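Local coordinates for protein 5'-tyrosyl-DNA phosphodiesterase (Caenorhabditis elegans, PDB 4FVA) that belongs to the endonuclease/exonuclease/phosphatase family, with a DNase I-like fold of two beta sheets and a magnesium ion bound in the model, at residues L159-D170 with M213-L224. Numbering follows the deposited sequence.
Sequences LVFFGGDLNLRD and MRFDRLYWSGPL
F161 and W220 face each other as a non-hydrogen-bonded pair in the antiparallel join of strands 159-163 and 216-221. F161 CD1 presses on W220 CB at 3.4 Å, and the two rings, though nearly parallel, are slid so far apart that they barely overlap; F254 meets both. W220 is pinned through its edge, NE1 giving a 2.7 Å hydrogen bond to L224 O, almost in the indole plane. On the other face of the sheet F162, packed on C144 of helix 134-154, lies beside Y219, and L166 CD1 meets the edge of the tyrosine ring, 3.6 Å from CE1. This is the tight part, buried on both faces of one sheet of the DNase I-like sandwich.

At G164 the chain turns a corner, and the L166 and N167 amides both reach F215 O, the second weakly. The F215 ring is gripped between N167 OD1, 3.8 Å above one face, and M213 CB over the opposite one; N167 ND2 bonds to L127 O. R217, extended from CG to NE, sends NE to R214 O at 2.9 Å, nearly straight at 172°. Its guanidinium is layered between L168 CB and NH2 of R214, itself salt-bridged to D182. Beyond it the contact loosens: exposed, poorly ordered D170 makes a salt bridge, OD2 to R217 NH2 at 3.3 Å, and takes a weak hydrogen bond from NH1 on OD1. R217 is thus probably held chiefly by its bond to the backbone, with the D170 carboxylate adding a softer electrostatic pull.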
# COMPACT_ATOMS: atom_id res chain seq x y z
N LEU A 159 2.48 7.89 15.04
CA LEU A 159 1.72 6.93 14.24
C LEU A 159 2.66 6.39 13.16
O LEU A 159 3.30 7.17 12.45
CB LEU A 159 0.54 7.60 13.55
CG LEU A 159 -0.85 7.45 14.16
CD1 LEU A 159 -1.89 8.11 13.25
CD2 LEU A 159 -1.16 5.99 14.37
N VAL A 160 2.78 5.07 13.08
CA VAL A 160 3.60 4.46 12.04
C VAL A 160 2.74 3.52 11.20
O VAL A 160 2.09 2.60 11.73
CB VAL A 160 4.80 3.69 12.66
CG1 VAL A 160 5.65 3.08 11.57
CG2 VAL A 160 5.65 4.61 13.54
N PHE A 161 2.72 3.74 9.88
CA PHE A 161 2.02 2.84 8.96
C PHE A 161 3.02 2.17 8.02
O PHE A 161 3.74 2.84 7.26
CB PHE A 161 0.95 3.59 8.14
CG PHE A 161 -0.15 4.17 8.99
CD1 PHE A 161 -1.05 3.34 9.63
CD2 PHE A 161 -0.27 5.55 9.15
CE1 PHE A 161 -2.06 3.87 10.43
CE2 PHE A 161 -1.28 6.09 9.95
CZ PHE A 161 -2.18 5.24 10.59
N PHE A 162 3.04 0.84 8.04
CA PHE A 162 3.89 0.10 7.11
C PHE A 162 3.09 -0.92 6.30
O PHE A 162 2.31 -1.69 6.87
CB PHE A 162 5.00 -0.63 7.85
CG PHE A 162 5.63 -1.70 7.03
CD1 PHE A 162 6.46 -1.38 5.96
CD2 PHE A 162 5.35 -3.03 7.28
CE1 PHE A 162 7.03 -2.38 5.17
CE2 PHE A 162 5.92 -4.04 6.50
CZ PHE A 162 6.76 -3.71 5.44
N GLY A 163 3.29 -0.93 4.98
CA GLY A 163 2.65 -1.92 4.14
C GLY A 163 2.86 -1.71 2.65
O GLY A 163 3.85 -1.11 2.21
N GLY A 164 1.91 -2.22 1.88
CA GLY A 164 1.97 -2.19 0.43
C GLY A 164 1.67 -3.57 -0.09
O GLY A 164 0.95 -4.36 0.54
N ASP A 165 2.25 -3.88 -1.24
CA ASP A 165 2.15 -5.22 -1.79
C ASP A 165 3.31 -6.01 -1.26
O ASP A 165 4.43 -5.86 -1.74
CB ASP A 165 2.19 -5.19 -3.32
CG ASP A 165 2.04 -6.58 -3.93
OD1 ASP A 165 2.03 -7.58 -3.17
OD2 ASP A 165 1.95 -6.68 -5.18
N LEU A 166 3.08 -6.81 -0.22
CA LEU A 166 4.17 -7.55 0.42
C LEU A 166 4.39 -8.95 -0.19
O LEU A 166 5.35 -9.64 0.16
CB LEU A 166 3.96 -7.63 1.94
CG LEU A 166 3.61 -6.32 2.64
CD1 LEU A 166 3.59 -6.49 4.16
CD2 LEU A 166 4.62 -5.23 2.24
N ASN A 167 3.49 -9.37 -1.08
CA ASN A 167 3.67 -10.65 -1.78
C ASN A 167 3.85 -11.84 -0.85
O ASN A 167 4.52 -12.81 -1.20
CB ASN A 167 4.84 -10.57 -2.77
CG ASN A 167 4.40 -10.08 -4.13
OD1 ASN A 167 3.40 -10.54 -4.67
ND2 ASN A 167 5.15 -9.12 -4.68
N LEU A 168 3.24 -11.75 0.33
CA LEU A 168 3.46 -12.73 1.39
C LEU A 168 2.55 -13.94 1.31
O LEU A 168 1.38 -13.83 0.93
CB LEU A 168 3.28 -12.08 2.78
CG LEU A 168 4.36 -11.12 3.32
CD1 LEU A 168 3.91 -10.45 4.64
CD2 LEU A 168 5.71 -11.82 3.50
N ARG A 169 3.11 -15.10 1.65
CA ARG A 169 2.31 -16.22 2.12
C ARG A 169 2.44 -16.14 3.65
O ARG A 169 3.50 -15.76 4.15
CB ARG A 169 2.86 -17.54 1.57
CG ARG A 169 3.89 -17.36 0.44
CD ARG A 169 3.24 -17.14 -0.93
NE ARG A 169 3.84 -16.03 -1.67
CZ ARG A 169 3.94 -15.96 -3.00
NH1 ARG A 169 3.48 -16.95 -3.75
NH2 ARG A 169 4.50 -14.90 -3.58
N ASP A 170 1.39 -16.46 4.40
CA ASP A 170 1.42 -16.25 5.86
C ASP A 170 2.61 -16.87 6.60
O ASP A 170 3.10 -16.30 7.59
CB ASP A 170 0.10 -16.67 6.52
CG ASP A 170 -0.87 -15.51 6.64
OD1 ASP A 170 -0.68 -14.67 7.55
OD2 ASP A 170 -1.83 -15.43 5.84
N MET A 213 -4.63 -14.97 -2.48
CA MET A 213 -3.59 -14.58 -1.53
C MET A 213 -3.89 -13.25 -0.87
O MET A 213 -4.59 -12.40 -1.42
CB MET A 213 -2.22 -14.53 -2.22
CG MET A 213 -1.85 -15.82 -2.94
SD MET A 213 -1.60 -17.15 -1.74
CE MET A 213 -0.09 -16.62 -0.94
N ARG A 214 -3.38 -13.08 0.35
CA ARG A 214 -3.46 -11.81 1.03
C ARG A 214 -2.11 -11.13 0.92
O ARG A 214 -1.39 -10.98 1.91
CB ARG A 214 -3.86 -12.01 2.49
CG ARG A 214 -4.15 -10.71 3.21
CD ARG A 214 -4.98 -10.93 4.47
NE ARG A 214 -4.20 -11.48 5.58
CZ ARG A 214 -3.53 -10.73 6.46
NH1 ARG A 214 -3.53 -9.40 6.34
NH2 ARG A 214 -2.86 -11.31 7.45
N PHE A 215 -1.80 -10.71 -0.30
CA PHE A 215 -0.51 -10.13 -0.65
C PHE A 215 -0.38 -8.71 -0.11
O PHE A 215 0.70 -8.27 0.24
CB PHE A 215 -0.36 -10.09 -2.18
CG PHE A 215 0.02 -11.42 -2.81
CD1 PHE A 215 0.67 -12.40 -2.08
CD2 PHE A 215 -0.25 -11.66 -4.16
CE1 PHE A 215 1.03 -13.61 -2.68
CE2 PHE A 215 0.10 -12.87 -4.77
CZ PHE A 215 0.75 -13.84 -4.02
N ASP A 216 -1.50 -8.00 -0.08
CA ASP A 216 -1.48 -6.60 0.28
C ASP A 216 -1.88 -6.42 1.74
O ASP A 216 -2.94 -6.88 2.16
CB ASP A 216 -2.42 -5.84 -0.66
CG ASP A 216 -2.10 -6.12 -2.12
OD1 ASP A 216 -1.18 -5.47 -2.63
OD2 ASP A 216 -2.74 -7.00 -2.75
N ARG A 217 -1.02 -5.77 2.52
CA ARG A 217 -1.26 -5.66 3.95
C ARG A 217 -0.84 -4.30 4.49
O ARG A 217 0.00 -3.62 3.90
CB ARG A 217 -0.51 -6.75 4.72
CG ARG A 217 -0.80 -8.18 4.23
CD ARG A 217 -0.16 -9.23 5.13
NE ARG A 217 -0.28 -10.57 4.55
CZ ARG A 217 0.02 -11.70 5.20
NH1 ARG A 217 0.45 -11.66 6.46
NH2 ARG A 217 -0.12 -12.87 4.59
N LEU A 218 -1.43 -3.93 5.62
CA LEU A 218 -1.07 -2.71 6.31
C LEU A 218 -0.86 -3.02 7.78
O LEU A 218 -1.72 -3.61 8.43
CB LEU A 218 -2.19 -1.67 6.17
CG LEU A 218 -2.07 -0.81 4.92
CD1 LEU A 218 -3.34 0.02 4.68
CD2 LEU A 218 -0.82 0.09 5.03
N TYR A 219 0.31 -2.64 8.29
CA TYR A 219 0.62 -2.78 9.70
C TYR A 219 0.67 -1.39 10.30
O TYR A 219 0.99 -0.42 9.59
CB TYR A 219 1.97 -3.47 9.90
CG TYR A 219 2.02 -4.88 9.36
CD1 TYR A 219 2.39 -5.13 8.05
CD2 TYR A 219 1.68 -5.95 10.17
CE1 TYR A 219 2.42 -6.43 7.56
CE2 TYR A 219 1.71 -7.25 9.69
CZ TYR A 219 2.08 -7.47 8.38
OH TYR A 219 2.12 -8.76 7.90
N TRP A 220 0.35 -1.27 11.59
CA TRP A 220 0.54 0.02 12.25
C TRP A 220 0.92 -0.08 13.72
O TRP A 220 0.70 -1.10 14.38
CB TRP A 220 -0.69 0.92 12.06
CG TRP A 220 -1.66 0.91 13.21
CD1 TRP A 220 -1.84 1.92 14.13
CD2 TRP A 220 -2.59 -0.12 13.56
NE1 TRP A 220 -2.83 1.56 15.02
CE2 TRP A 220 -3.30 0.32 14.70
CE3 TRP A 220 -2.89 -1.38 13.02
CZ2 TRP A 220 -4.30 -0.46 15.31
CZ3 TRP A 220 -3.88 -2.14 13.63
CH2 TRP A 220 -4.58 -1.68 14.75
N SER A 221 1.49 1.01 14.21
CA SER A 221 1.72 1.17 15.63
C SER A 221 1.33 2.58 15.95
O SER A 221 1.42 3.45 15.07
CB SER A 221 3.19 0.95 15.97
OG SER A 221 3.46 1.36 17.29
N GLY A 222 0.89 2.82 17.18
CA GLY A 222 0.56 4.17 17.59
C GLY A 222 -0.66 4.30 18.47
O GLY A 222 -1.28 3.29 18.84
N PRO A 223 -1.01 5.55 18.81
CA PRO A 223 -2.04 5.89 19.80
C PRO A 223 -3.46 5.65 19.28
O PRO A 223 -4.42 5.90 20.01
CB PRO A 223 -1.82 7.39 20.02
CG PRO A 223 -1.21 7.87 18.73
CD PRO A 223 -0.34 6.74 18.26
N LEU A 224 -3.59 5.12 18.07
CA LEU A 224 -4.91 4.76 17.56
C LEU A 224 -5.06 3.25 17.67
O LEU A 224 -4.26 2.49 17.11
CB LEU A 224 -5.08 5.23 16.11
CG LEU A 224 -4.95 6.74 15.90
CD1 LEU A 224 -5.05 7.12 14.43
CD2 LEU A 224 -6.04 7.46 16.70
O HOH W 1 -1.16 -14.67 1.67